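Local coordinates for predicted protein (Acinetobacter sp. RUH2624, PDB 4MEA), which hydrolyses epoxides, probably to vicinal diols, as a secreted Cif-type virulence factor built on the alpha/beta hydrolase fold, at residues I265-L270 and K282-R287; A139-V144 and A154-S159; I298-T303 and E316-N321; I114-I119 and Q148-K153; I61-G66 and E75-S80. One frame throughout, in Å; residues are numbered along the deposited sequence.

Interaction 1 (I265-L270 and K282-R287); sequences IPSMAL and KEMRAR
Ala-269 and Met-284 lie where strand 267-270 and helix 282-287 come together, running nearly antiparallel at 152° with a closest axial approach of 8.8 Å. Their CA atoms are 7.1 Å apart, and Met-284 is the helix side chain that makes every contact across this spacing. Met-284 leaves the helix toward the strand with CG trans to its carbonyl carbon, stays extended through CG and SD, and then turns its methyl aside at chi3 (69°). The bend divides the work between two atoms. SD rests on Ala-269 CB at 3.7 Å and lies 4.0 Å from Met-268 O, whereas CE passes along the strand to Ser-267, 3.6 Å from its OG. No hydrogen bond joins the segments, so the join rests on van der Waals contact with the thioether. Helix 279-288 is the connection of a beta-alpha-beta unit that links two adjacent parallel strands, 267-272 and 295-300, of the alpha/beta hydrolase sheet. Ser-267 and Ala-269 turn their CB atoms to this helix; Met-268, between them, points to the other face and packs on Leu-319 and Phe-322 of helix 307-323. Tyr-295 and Phe-156, from the two flanking strands, also touch Met-284. Beside Met-284, Glu-283 OE1 accepts from Ile-161 N, and at the end of the segment Arg-287 NH1 forms salt bridges with Glu-254 and Asp-163.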
# COMPACT_ATOMS: atom_id res chain seq x y z
N ILE A 265 32.79 -12.33 -3.21
CA ILE A 265 33.57 -11.14 -3.52
C ILE A 265 33.23 -10.09 -2.47
O ILE A 265 32.20 -10.19 -1.81
CB ILE A 265 33.23 -10.57 -4.92
CG1 ILE A 265 31.77 -10.12 -4.97
CG2 ILE A 265 33.53 -11.58 -6.03
CD1 ILE A 265 31.43 -9.29 -6.22
N PRO A 266 34.11 -9.08 -2.31
CA PRO A 266 33.80 -8.01 -1.37
C PRO A 266 32.49 -7.32 -1.77
O PRO A 266 32.25 -7.08 -2.95
CB PRO A 266 34.98 -7.05 -1.54
CG PRO A 266 36.10 -7.91 -2.08
CD PRO A 266 35.41 -8.89 -2.97
N SER A 267 31.65 -7.03 -0.78
CA SER A 267 30.38 -6.37 -1.05
C SER A 267 30.12 -5.28 -0.02
O SER A 267 30.70 -5.29 1.07
CB SER A 267 29.24 -7.38 -1.05
OG SER A 267 29.10 -7.99 0.22
N MET A 268 29.27 -4.33 -0.38
CA MET A 268 28.89 -3.27 0.54
C MET A 268 27.39 -3.04 0.50
O MET A 268 26.77 -3.06 -0.57
CB MET A 268 29.61 -1.96 0.19
CG MET A 268 29.17 -0.77 1.05
SD MET A 268 30.31 0.63 1.01
CE MET A 268 30.19 1.16 -0.70
N ALA A 269 26.80 -2.85 1.69
CA ALA A 269 25.48 -2.27 1.83
C ALA A 269 25.68 -0.80 2.19
O ALA A 269 26.32 -0.48 3.19
CB ALA A 269 24.67 -2.98 2.91
N LEU A 270 25.17 0.08 1.35
CA LEU A 270 25.32 1.52 1.56
C LEU A 270 23.92 2.13 1.57
O LEU A 270 23.21 2.07 0.57
CB LEU A 270 26.20 2.12 0.45
CG LEU A 270 26.32 3.63 0.29
CD1 LEU A 270 26.91 4.28 1.55
CD2 LEU A 270 27.18 3.95 -0.94
N LYS A 282 21.36 -5.34 7.57
CA LYS A 282 21.11 -6.58 8.29
C LYS A 282 20.90 -7.75 7.34
O LYS A 282 21.36 -8.87 7.61
CB LYS A 282 19.89 -6.43 9.20
CG LYS A 282 20.07 -5.42 10.31
CD LYS A 282 18.82 -5.36 11.19
CE LYS A 282 18.96 -4.30 12.26
NZ LYS A 282 17.77 -4.28 13.17
N GLU A 283 20.20 -7.50 6.24
CA GLU A 283 19.87 -8.56 5.29
C GLU A 283 21.12 -9.17 4.68
O GLU A 283 21.29 -10.38 4.70
CB GLU A 283 18.95 -8.04 4.18
CG GLU A 283 18.59 -9.13 3.15
CD GLU A 283 17.91 -8.58 1.90
OE1 GLU A 283 18.06 -7.37 1.62
OE2 GLU A 283 17.23 -9.35 1.19
N MET A 284 21.98 -8.32 4.11
CA MET A 284 23.20 -8.82 3.47
C MET A 284 24.12 -9.54 4.47
O MET A 284 24.61 -10.62 4.18
CB MET A 284 23.96 -7.69 2.75
CG MET A 284 23.28 -7.21 1.48
SD MET A 284 24.25 -5.94 0.65
CE MET A 284 25.66 -6.90 0.09
N ARG A 285 24.34 -8.96 5.64
CA ARG A 285 25.15 -9.61 6.65
C ARG A 285 24.61 -11.00 7.00
O ARG A 285 25.37 -11.96 7.03
CB ARG A 285 25.26 -8.74 7.92
CG ARG A 285 26.15 -9.34 9.00
CD ARG A 285 26.63 -8.29 9.98
NE ARG A 285 25.52 -7.48 10.48
CZ ARG A 285 25.39 -6.17 10.27
NH1 ARG A 285 26.29 -5.51 9.55
NH2 ARG A 285 24.35 -5.52 10.77
N ALA A 286 23.30 -11.09 7.23
CA ALA A 286 22.69 -12.35 7.69
C ALA A 286 22.61 -13.43 6.62
O ALA A 286 22.67 -14.61 6.93
CB ALA A 286 21.29 -12.09 8.27
N ARG A 287 22.46 -13.03 5.36
CA ARG A 287 22.06 -13.99 4.33
C ARG A 287 22.84 -14.01 3.02
O ARG A 287 22.81 -15.02 2.32
CB ARG A 287 20.57 -13.81 4.02
CG ARG A 287 19.71 -13.82 5.27
CD ARG A 287 18.32 -14.25 4.94
NE ARG A 287 18.28 -15.59 4.37
CZ ARG A 287 17.45 -15.95 3.40
NH1 ARG A 287 16.62 -15.05 2.89
NH2 ARG A 287 17.46 -17.19 2.93

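Interaction 2 (A139-V144 and A154-S159); sequences ASYPLV and AVFMDS
Two first torsions bring Tyr-141 and Phe-156 together: the tyrosine ring is swung trans to its own backbone nitrogen (chi1 -171°), while the phenylalanine places CG opposite its carbonyl carbon (chi1 -61°) and reaches straight out from the strand. The segments belong to a beta-alpha-beta unit, strand 128-133, helix 136-146 and strand 151-157, and the helix follows the turn that in alpha/beta hydrolase epoxide hydrolases forms the nucleophile elbow. Helix 139-144 and strand 154-157 run almost antiparallel, at 165°, with a closest axial approach of 10.7 Å, a wide spacing that the phenyl ring spans. Phe-156 CZ meets the edge of the tyrosine ring close to its plane, 4.0 Å from CD1, and the two side chains cross at roughly a right angle. From the facing direction Val-144 CG2 comes within 4.1 Å of the same CZ, so this one carbon is shared by two helix residues. The polar end of Tyr-141 lies beyond the contact, where OH is hydrogen-bonded to Lys-261 O. The helix is kinked: neither Pro-142 N, which has no proton to give, nor Leu-143 N bonds to the turn before; Ser-112 OG, from helix 108-123, pairs with both Ala-139 O and Leu-143 N and bridges the break. At the start of the strand, the other branch of the valine, Val-144 CG1, sits 3.9 Å from Ala-154 CB.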
# COMPACT_ATOMS: atom_id res chain seq x y z
N ALA A 139 16.81 -6.05 -9.78
CA ALA A 139 17.19 -6.47 -11.13
C ALA A 139 18.48 -7.28 -11.18
O ALA A 139 18.71 -8.04 -12.13
CB ALA A 139 17.32 -5.24 -12.03
N SER A 140 19.32 -7.15 -10.16
CA SER A 140 20.74 -7.45 -10.32
C SER A 140 21.33 -8.62 -9.54
O SER A 140 22.46 -9.01 -9.81
CB SER A 140 21.59 -6.20 -9.99
OG SER A 140 21.22 -5.10 -10.81
N TYR A 141 20.62 -9.17 -8.56
CA TYR A 141 21.33 -10.15 -7.73
C TYR A 141 21.87 -11.37 -8.49
O TYR A 141 23.02 -11.76 -8.28
CB TYR A 141 20.60 -10.57 -6.43
CG TYR A 141 21.55 -11.39 -5.59
CD1 TYR A 141 22.61 -10.80 -4.91
CD2 TYR A 141 21.44 -12.78 -5.54
CE1 TYR A 141 23.52 -11.57 -4.17
CE2 TYR A 141 22.34 -13.56 -4.82
CZ TYR A 141 23.37 -12.95 -4.13
OH TYR A 141 24.26 -13.73 -3.42
N PRO A 142 21.04 -11.99 -9.35
CA PRO A 142 21.55 -13.13 -10.13
C PRO A 142 22.72 -12.72 -11.03
O PRO A 142 23.65 -13.50 -11.18
CB PRO A 142 20.35 -13.56 -10.97
CG PRO A 142 19.17 -13.15 -10.11
CD PRO A 142 19.58 -11.84 -9.51
N LEU A 143 22.68 -11.52 -11.59
CA LEU A 143 23.81 -11.02 -12.38
C LEU A 143 25.10 -11.05 -11.57
O LEU A 143 26.12 -11.60 -12.00
CB LEU A 143 23.53 -9.60 -12.90
CG LEU A 143 24.58 -8.96 -13.82
CD1 LEU A 143 23.93 -7.95 -14.76
CD2 LEU A 143 25.71 -8.31 -13.03
N VAL A 144 25.05 -10.45 -10.38
CA VAL A 144 26.23 -10.39 -9.51
C VAL A 144 26.66 -11.76 -9.00
O VAL A 144 27.85 -12.11 -9.08
CB VAL A 144 25.99 -9.44 -8.32
CG1 VAL A 144 27.14 -9.53 -7.32
CG2 VAL A 144 25.81 -8.00 -8.83
N ALA A 154 30.96 -5.43 -5.44
CA ALA A 154 29.57 -5.03 -5.67
C ALA A 154 29.01 -4.21 -4.51
O ALA A 154 29.26 -4.51 -3.35
CB ALA A 154 28.70 -6.26 -5.89
N VAL A 155 28.24 -3.17 -4.86
CA VAL A 155 27.60 -2.32 -3.87
C VAL A 155 26.10 -2.30 -4.15
O VAL A 155 25.69 -2.07 -5.28
CB VAL A 155 28.11 -0.87 -3.96
CG1 VAL A 155 27.45 -0.01 -2.88
CG2 VAL A 155 29.63 -0.82 -3.87
N PHE A 156 25.30 -2.56 -3.11
CA PHE A 156 23.84 -2.41 -3.19
C PHE A 156 23.44 -1.25 -2.28
O PHE A 156 23.97 -1.11 -1.17
CB PHE A 156 23.15 -3.70 -2.75
CG PHE A 156 23.48 -4.90 -3.61
CD1 PHE A 156 22.71 -5.21 -4.72
CD2 PHE A 156 24.57 -5.70 -3.31
CE1 PHE A 156 23.02 -6.31 -5.51
CE2 PHE A 156 24.89 -6.80 -4.10
CZ PHE A 156 24.10 -7.10 -5.20
N MET A 157 22.52 -0.42 -2.75
CA MET A 157 22.22 0.83 -2.05
C MET A 157 20.78 0.96 -1.55
O MET A 157 19.82 0.83 -2.32
CB MET A 157 22.64 2.05 -2.88
CG MET A 157 24.16 2.15 -3.07
SD MET A 157 24.72 3.45 -4.20
CE MET A 157 24.18 4.93 -3.33
N ASP A 158 20.66 1.19 -0.25
CA ASP A 158 19.40 1.44 0.48
C ASP A 158 18.34 0.34 0.44
O ASP A 158 17.99 -0.20 1.48
CB ASP A 158 18.78 2.82 0.14
CG ASP A 158 18.06 3.44 1.33
OD1 ASP A 158 18.61 3.37 2.46
OD2 ASP A 158 16.94 3.96 1.18
N SER A 159 17.82 0.02 -0.75
CA SER A 159 16.69 -0.92 -0.85
C SER A 159 17.08 -2.38 -0.58
O SER A 159 18.22 -2.79 -0.82
CB SER A 159 16.02 -0.84 -2.23
OG SER A 159 15.45 0.43 -2.44

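Interaction 3 (I298-T303 and E316-N321); sequences IILPDT and EKSLSN
Ile-298 and Leu-300 reach across to a single helix residue, Ser-318, and all the contacts between the segments are van der Waals ones. The methyl branch Ile-298 CG2 stands 3.7 Å from Ser-318 OG, while the end of the longer branch, Ile-298 CD1, lies 3.8 Å from Ser-318 CB, both branches coming to the serine from the same side. Leu-300 CD2 approaches the hydroxyl as well, 3.8 Å from Ser-318 OG. At chi1 -57° the hydroxyl lies beside the serine's backbone N and turns back along the helix to a hydrogen bond with Gly-314 O, which explains how a polar group can be buried among three methyl carbons. The small side chain lets the backbones come close, with Ile-298 CA and Ser-318 CA 7.4 Å apart.

The hydrogen bonds are local to each segment. A type II beta turn from Leu-300 to Thr-303 ends the strand segment, and Thr-303 OG1 donates to Pro-301 O across 2.9 Å, from 45° above the carbonyl plane; the same hydroxyl pairs with Asn-311 ND2. In the helix, Glu-316 O is gripped twice by one residue: Ser-320 N is the regular helical donor, and Ser-320 OG donates from 41° out of the carbonyl plane.

Within the alpha/beta hydrolase fold, strand 295-300 is the outermost strand on its side of the main sheet and pairs with strand 267-272. The last helix, 307-323, packs across both strands, with Leu-270 joining Ile-298 against Ser-318, while Leu-319 and Glu-316 turn to Tyr-81 of helix 75-81.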
# COMPACT_ATOMS: atom_id res chain seq x y z
N ILE A 298 27.64 0.66 5.48
CA ILE A 298 27.70 2.07 5.81
C ILE A 298 26.31 2.67 5.75
O ILE A 298 25.62 2.58 4.73
CB ILE A 298 28.65 2.84 4.87
CG1 ILE A 298 30.09 2.35 5.06
CG2 ILE A 298 28.54 4.36 5.11
CD1 ILE A 298 31.09 2.95 4.10
N ILE A 299 25.88 3.27 6.86
CA ILE A 299 24.62 3.98 6.86
C ILE A 299 24.92 5.48 6.95
O ILE A 299 25.50 5.93 7.93
CB ILE A 299 23.73 3.54 8.03
CG1 ILE A 299 23.51 2.02 7.99
CG2 ILE A 299 22.41 4.30 8.03
CD1 ILE A 299 22.54 1.52 9.07
N LEU A 300 24.54 6.24 5.93
CA LEU A 300 24.81 7.68 5.94
C LEU A 300 23.79 8.44 6.79
O LEU A 300 22.58 8.33 6.58
CB LEU A 300 24.85 8.23 4.51
CG LEU A 300 25.89 7.64 3.55
CD1 LEU A 300 25.80 8.34 2.20
CD2 LEU A 300 27.29 7.77 4.13
N PRO A 301 24.28 9.22 7.76
CA PRO A 301 23.39 10.02 8.62
C PRO A 301 22.68 11.14 7.85
O PRO A 301 23.22 11.63 6.86
CB PRO A 301 24.33 10.59 9.69
CG PRO A 301 25.70 10.55 9.07
CD PRO A 301 25.70 9.38 8.12
N ASP A 302 21.48 11.51 8.31
CA ASP A 302 20.73 12.65 7.78
C ASP A 302 20.48 12.54 6.28
O ASP A 302 20.22 13.55 5.62
CB ASP A 302 21.44 13.97 8.09
CG ASP A 302 21.57 14.24 9.57
OD1 ASP A 302 20.62 13.90 10.33
OD2 ASP A 302 22.62 14.78 9.99
N THR A 303 20.56 11.32 5.76
CA THR A 303 20.42 11.06 4.33
C THR A 303 19.24 10.12 4.08
O THR A 303 19.13 9.07 4.71
CB THR A 303 21.70 10.42 3.73
OG1 THR A 303 22.81 11.29 3.97
CG2 THR A 303 21.55 10.17 2.21
N GLU A 316 30.13 9.15 -2.64
CA GLU A 316 31.43 9.09 -3.31
C GLU A 316 32.53 8.63 -2.37
O GLU A 316 33.33 7.74 -2.71
CB GLU A 316 31.76 10.45 -3.95
CG GLU A 316 30.93 10.74 -5.20
CD GLU A 316 30.80 12.22 -5.54
OE1 GLU A 316 30.00 12.54 -6.45
OE2 GLU A 316 31.48 13.06 -4.91
N LYS A 317 32.57 9.22 -1.17
CA LYS A 317 33.55 8.82 -0.18
C LYS A 317 33.40 7.34 0.17
O LYS A 317 34.40 6.61 0.24
CB LYS A 317 33.47 9.69 1.08
CG LYS A 317 34.51 9.32 2.12
CD LYS A 317 34.67 10.38 3.19
CE LYS A 317 35.77 9.99 4.18
NZ LYS A 317 36.12 11.11 5.11
N SER A 318 32.17 6.89 0.39
CA SER A 318 31.91 5.49 0.72
C SER A 318 32.29 4.54 -0.41
O SER A 318 32.91 3.49 -0.18
CB SER A 318 30.43 5.27 1.10
OG SER A 318 30.05 6.10 2.18
N LEU A 319 31.93 4.89 -1.64
CA LEU A 319 32.29 4.04 -2.78
C LEU A 319 33.81 4.05 -3.02
O LEU A 319 34.41 3.00 -3.29
CB LEU A 319 31.56 4.48 -4.05
CG LEU A 319 30.04 4.36 -4.14
CD1 LEU A 319 29.55 5.06 -5.40
CD2 LEU A 319 29.57 2.90 -4.12
N SER A 320 34.43 5.22 -2.94
CA SER A 320 35.87 5.33 -3.19
C SER A 320 36.68 4.50 -2.20
O SER A 320 37.61 3.80 -2.60
CB SER A 320 36.31 6.79 -3.15
OG SER A 320 35.81 7.48 -4.27
N ASN A 321 36.31 4.58 -0.93
CA ASN A 321 37.01 3.84 0.12
C ASN A 321 36.82 2.33 0.00
O ASN A 321 37.73 1.55 0.30
CB ASN A 321 36.55 4.31 1.51
CG ASN A 321 37.07 5.69 1.86
OD1 ASN A 321 38.01 6.18 1.24
ND2 ASN A 321 36.45 6.32 2.86

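Interaction 4 (I114-I119 and Q148-K153); sequences ILIGAI and QGYIKK
Tyr-150 meets Ile-119 at close range and Ile-116 more loosely, bridging backbones whose nearest CA atoms, those of Ile-116 and Tyr-150, are 10.4 Å apart. In the tight part Ile-119 CG2 comes to the ring edge near the ring plane, 3.5 Å from Tyr-150 OH and 4.1 Å from CE2. With chi1 at 177° the tyrosine extends trans to its backbone N, which carries the ring across the gap to the helix. Its hydroxyl also lies 3.5 Å from Ile-119 O, but that is no hydrogen bond; the phenol pairs instead with Gly-124 O just beyond the helix end. The far end of the ring therefore has its hydroxyl held by Gly-124 O, with the Ile-119 methyl against the same end.

The second part of the contact is looser. Ile-116 CD1, brought round by a bent chi2 of 57°, meets Tyr-150 CE2 obliquely at 4.3 Å. Ile-116 and Tyr-150 are both partly exposed, whereas Ile-119 is buried, which places the solvent side of the contact here. Lys-120 forms a cation-pi interaction with the tyrosine ring. Behind the contact the loop is held by its own backbone: Gly-149 N donates to Ile-151 O at 2.9 Å.

Leu-143 of helix 136-146 touches Ile-116, Ile-119 and Ile-151. A helix, here 108-123, packed beside helix 136-146 and against the loop leading into parallel strand 151-157, is part of the layered arrangement of the alpha/beta hydrolase fold.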
# COMPACT_ATOMS: atom_id res chain seq x y z
N ILE A 114 19.35 -9.81 -19.37
CA ILE A 114 19.35 -8.70 -20.32
C ILE A 114 20.51 -7.75 -20.04
O ILE A 114 21.23 -7.33 -20.95
CB ILE A 114 18.01 -7.93 -20.30
CG1 ILE A 114 16.89 -8.81 -20.89
CG2 ILE A 114 18.14 -6.60 -21.06
CD1 ILE A 114 15.49 -8.44 -20.41
N LEU A 115 20.72 -7.42 -18.77
CA LEU A 115 21.78 -6.50 -18.38
C LEU A 115 23.19 -7.04 -18.63
O LEU A 115 24.03 -6.33 -19.17
CB LEU A 115 21.62 -6.10 -16.91
CG LEU A 115 20.54 -5.05 -16.65
CD1 LEU A 115 20.22 -4.95 -15.15
CD2 LEU A 115 20.96 -3.70 -17.22
N ILE A 116 23.45 -8.28 -18.23
CA ILE A 116 24.81 -8.82 -18.34
C ILE A 116 25.30 -8.82 -19.79
O ILE A 116 26.46 -8.53 -20.07
CB ILE A 116 24.94 -10.23 -17.70
CG1 ILE A 116 26.41 -10.64 -17.59
CG2 ILE A 116 24.13 -11.26 -18.48
CD1 ILE A 116 27.26 -9.67 -16.80
N GLY A 117 24.40 -9.13 -20.72
CA GLY A 117 24.74 -9.15 -22.12
C GLY A 117 25.24 -7.80 -22.61
O GLY A 117 26.22 -7.72 -23.36
N ALA A 118 24.57 -6.74 -22.18
CA ALA A 118 24.92 -5.39 -22.62
C ALA A 118 26.20 -4.95 -21.94
O ALA A 118 27.09 -4.37 -22.57
CB ALA A 118 23.78 -4.42 -22.30
N ILE A 119 26.30 -5.23 -20.65
CA ILE A 119 27.48 -4.87 -19.87
C ILE A 119 28.75 -5.48 -20.46
O ILE A 119 29.78 -4.80 -20.57
CB ILE A 119 27.31 -5.27 -18.39
CG1 ILE A 119 26.25 -4.39 -17.73
CG2 ILE A 119 28.63 -5.14 -17.66
CD1 ILE A 119 25.81 -4.88 -16.36
N GLN A 148 30.61 -13.62 -10.39
CA GLN A 148 31.64 -13.20 -9.46
C GLN A 148 33.02 -13.47 -10.05
O GLN A 148 33.29 -14.57 -10.54
CB GLN A 148 31.45 -13.89 -8.11
CG GLN A 148 30.15 -13.48 -7.47
CD GLN A 148 29.94 -14.12 -6.13
OE1 GLN A 148 30.55 -13.71 -5.13
NE2 GLN A 148 29.08 -15.13 -6.08
N GLY A 149 33.89 -12.47 -10.00
CA GLY A 149 35.15 -12.53 -10.70
C GLY A 149 35.14 -11.51 -11.83
O GLY A 149 35.93 -10.57 -11.83
N TYR A 150 34.23 -11.68 -12.79
CA TYR A 150 33.98 -10.61 -13.74
C TYR A 150 33.54 -9.37 -12.96
O TYR A 150 34.04 -8.27 -13.18
CB TYR A 150 32.93 -11.00 -14.78
CG TYR A 150 32.60 -9.87 -15.74
CD1 TYR A 150 33.40 -9.63 -16.85
CD2 TYR A 150 31.51 -9.05 -15.53
CE1 TYR A 150 33.11 -8.59 -17.73
CE2 TYR A 150 31.21 -8.01 -16.39
CZ TYR A 150 32.01 -7.79 -17.49
OH TYR A 150 31.71 -6.75 -18.35
N ILE A 151 32.60 -9.57 -12.03
CA ILE A 151 32.32 -8.55 -11.02
C ILE A 151 33.31 -8.73 -9.88
O ILE A 151 33.30 -9.75 -9.19
CB ILE A 151 30.88 -8.66 -10.46
CG1 ILE A 151 29.85 -8.82 -11.59
CG2 ILE A 151 30.56 -7.44 -9.59
CD1 ILE A 151 29.66 -7.57 -12.44
N LYS A 152 34.18 -7.74 -9.69
CA LYS A 152 35.23 -7.81 -8.68
C LYS A 152 34.72 -7.41 -7.30
O LYS A 152 35.10 -8.01 -6.29
CB LYS A 152 36.40 -6.92 -9.09
CG LYS A 152 37.63 -7.06 -8.20
CD LYS A 152 38.79 -6.25 -8.75
CE LYS A 152 40.06 -6.50 -7.96
NZ LYS A 152 41.22 -5.81 -8.58
N LYS A 153 33.89 -6.37 -7.27
CA LYS A 153 33.26 -5.88 -6.05
C LYS A 153 31.87 -5.35 -6.39
O LYS A 153 31.65 -4.85 -7.50
CB LYS A 153 34.08 -4.74 -5.44
CG LYS A 153 35.51 -5.10 -5.09
CD LYS A 153 36.25 -3.91 -4.52
CE LYS A 153 37.67 -4.29 -4.12
NZ LYS A 153 38.37 -3.16 -3.46

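Interaction 5 (I61-G66 and E75-S80); sequences IVFIHG and EPVMLS
Phe-63 receives two successive helix residues, Val-77 and Met-78, on the same side of its ring. Val-77 CG1 lies 3.9 Å from Phe-63 CZ and just as far from CE1, so one methyl group spans a ring bond. Farther round the rim, Met-78 CG stands 4.1 Å from Phe-63 CE2, and its side chain runs past the phenyl group in the opposite direction. Both approaches are oblique, and no hydrogen bond joins the segments. The ring reaches the helix because CG stands opposite the carbonyl carbon (chi1 -60°), which projects it away from the strand; Met-78 bends at chi3 and carries its sulfur beyond the phenyl group.

Trp-74, just before the helix, meets the phenyl ring with planes inclined at about 35°, and Val-131 of the neighbouring strand adds to the packing. Farther along the segment, His-65 ND1 donates to Gly-66 O over 2.8 Å, nearly straight at 162° and in the plane of the imidazole, while NE2 is hydrogen-bonded to Leu-92 N. Two bonds therefore fix the rotation of this ring. His-65 and Gly-66 begin an HGFG sequence that probably corresponds to the HGXP oxyanion-hole motif of related epoxide hydrolases.

Strand 61-64, helix 75-81 and strand 87-90 form a beta-alpha-beta unit. In the sheet, strand 61-64 lies between strands 87-90 and 128-133; Met-78 also packs on Val-87 and Ala-89, and Val-77 turns to Val-308 and Glu-316 of helix 307-323.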
# COMPACT_ATOMS: atom_id res chain seq x y z
N ILE A 61 33.13 0.95 -13.95
CA ILE A 61 32.13 0.91 -12.90
C ILE A 61 30.77 1.02 -13.57
O ILE A 61 30.50 1.98 -14.28
CB ILE A 61 32.31 2.06 -11.91
CG1 ILE A 61 33.79 2.19 -11.52
CG2 ILE A 61 31.43 1.84 -10.68
CD1 ILE A 61 34.09 3.41 -10.70
N VAL A 62 29.93 0.01 -13.36
CA VAL A 62 28.58 0.01 -13.93
C VAL A 62 27.58 0.40 -12.83
O VAL A 62 27.61 -0.16 -11.74
CB VAL A 62 28.26 -1.37 -14.54
CG1 VAL A 62 26.80 -1.43 -15.01
CG2 VAL A 62 29.23 -1.67 -15.69
N PHE A 63 26.73 1.39 -13.12
CA PHE A 63 25.76 1.92 -12.14
C PHE A 63 24.34 1.63 -12.61
O PHE A 63 23.98 1.97 -13.74
CB PHE A 63 25.88 3.44 -11.99
CG PHE A 63 27.23 3.92 -11.52
CD1 PHE A 63 27.50 4.07 -10.17
CD2 PHE A 63 28.21 4.28 -12.44
CE1 PHE A 63 28.74 4.54 -9.74
CE2 PHE A 63 29.45 4.75 -12.02
CZ PHE A 63 29.71 4.88 -10.67
N ILE A 64 23.54 1.05 -11.72
CA ILE A 64 22.17 0.67 -12.04
C ILE A 64 21.15 1.33 -11.10
O ILE A 64 21.11 1.03 -9.90
CB ILE A 64 21.99 -0.86 -11.97
CG1 ILE A 64 23.03 -1.57 -12.84
CG2 ILE A 64 20.57 -1.24 -12.38
CD1 ILE A 64 22.84 -1.33 -14.37
N HIS A 65 20.33 2.23 -11.65
CA HIS A 65 19.33 2.97 -10.89
C HIS A 65 18.13 2.11 -10.51
O HIS A 65 18.04 0.93 -10.88
CB HIS A 65 18.83 4.15 -11.73
CG HIS A 65 17.91 3.74 -12.84
ND1 HIS A 65 16.55 3.64 -12.67
CD2 HIS A 65 18.16 3.38 -14.12
CE1 HIS A 65 16.00 3.24 -13.81
NE2 HIS A 65 16.96 3.08 -14.70
N GLY A 66 17.18 2.71 -9.80
CA GLY A 66 15.92 2.06 -9.47
C GLY A 66 14.71 2.94 -9.71
O GLY A 66 14.75 3.87 -10.52
N GLU A 75 24.90 10.72 -12.38
CA GLU A 75 25.74 11.67 -13.10
C GLU A 75 26.88 12.32 -12.28
O GLU A 75 28.03 12.35 -12.73
CB GLU A 75 24.90 12.75 -13.80
CG GLU A 75 25.69 13.59 -14.81
CD GLU A 75 24.86 14.66 -15.49
OE1 GLU A 75 23.92 15.18 -14.86
OE2 GLU A 75 25.13 14.96 -16.68
N PRO A 76 26.57 12.84 -11.09
CA PRO A 76 27.66 13.49 -10.36
C PRO A 76 28.79 12.53 -9.96
O PRO A 76 29.95 12.93 -9.96
CB PRO A 76 26.97 14.10 -9.12
CG PRO A 76 25.63 13.45 -9.05
CD PRO A 76 25.26 13.03 -10.44
N VAL A 77 28.44 11.28 -9.65
CA VAL A 77 29.45 10.27 -9.33
C VAL A 77 30.24 9.88 -10.57
O VAL A 77 31.46 9.70 -10.51
CB VAL A 77 28.82 8.99 -8.74
CG1 VAL A 77 29.90 7.97 -8.38
CG2 VAL A 77 27.97 9.33 -7.52
N MET A 78 29.54 9.76 -11.69
CA MET A 78 30.17 9.45 -12.97
C MET A 78 31.21 10.50 -13.32
O MET A 78 32.32 10.17 -13.73
CB MET A 78 29.11 9.37 -14.07
CG MET A 78 28.18 8.18 -13.95
SD MET A 78 26.83 8.24 -15.14
CE MET A 78 27.60 7.70 -16.67
N LEU A 79 30.85 11.77 -13.15
CA LEU A 79 31.76 12.86 -13.46
C LEU A 79 32.98 12.82 -12.54
O LEU A 79 34.11 13.09 -12.97
CB LEU A 79 31.04 14.21 -13.38
CG LEU A 79 30.00 14.44 -14.48
CD1 LEU A 79 29.23 15.73 -14.25
CD2 LEU A 79 30.67 14.46 -15.84
N SER A 80 32.75 12.44 -11.29
CA SER A 80 33.81 12.37 -10.29
C SER A 80 34.82 11.27 -10.59
O SER A 80 35.99 11.39 -10.24
CB SER A 80 33.21 12.15 -8.90
OG SER A 80 32.42 13.25 -8.49

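How the interactions relate
From the N terminus, interaction 5 comes first, closing a short strand-to-helix loop. Interactions 4 and 2 then cross: 114-119, 139-144, 148-153 and 154-159 alternate, and both contacts use strand 151-157, with Leu-143 CD1 packing 3.9 Å from Ile-119 CD1. Interaction 1 follows, then interaction 3; each closes its own loop and none nests. All five meet the same sheet. Interactions 1, 2 and 4 bring helices to one face, whereas 3 and 5 bring helices 307-323 and 75-81 to the other, where Leu-319 CD1 lies 4.2 Å from Val-77 CG1. Strand 267-272 joins interactions 1, 2 and 3 by backbone pairing, including Ala-269 O with Ile-298 N at 2.9 Å.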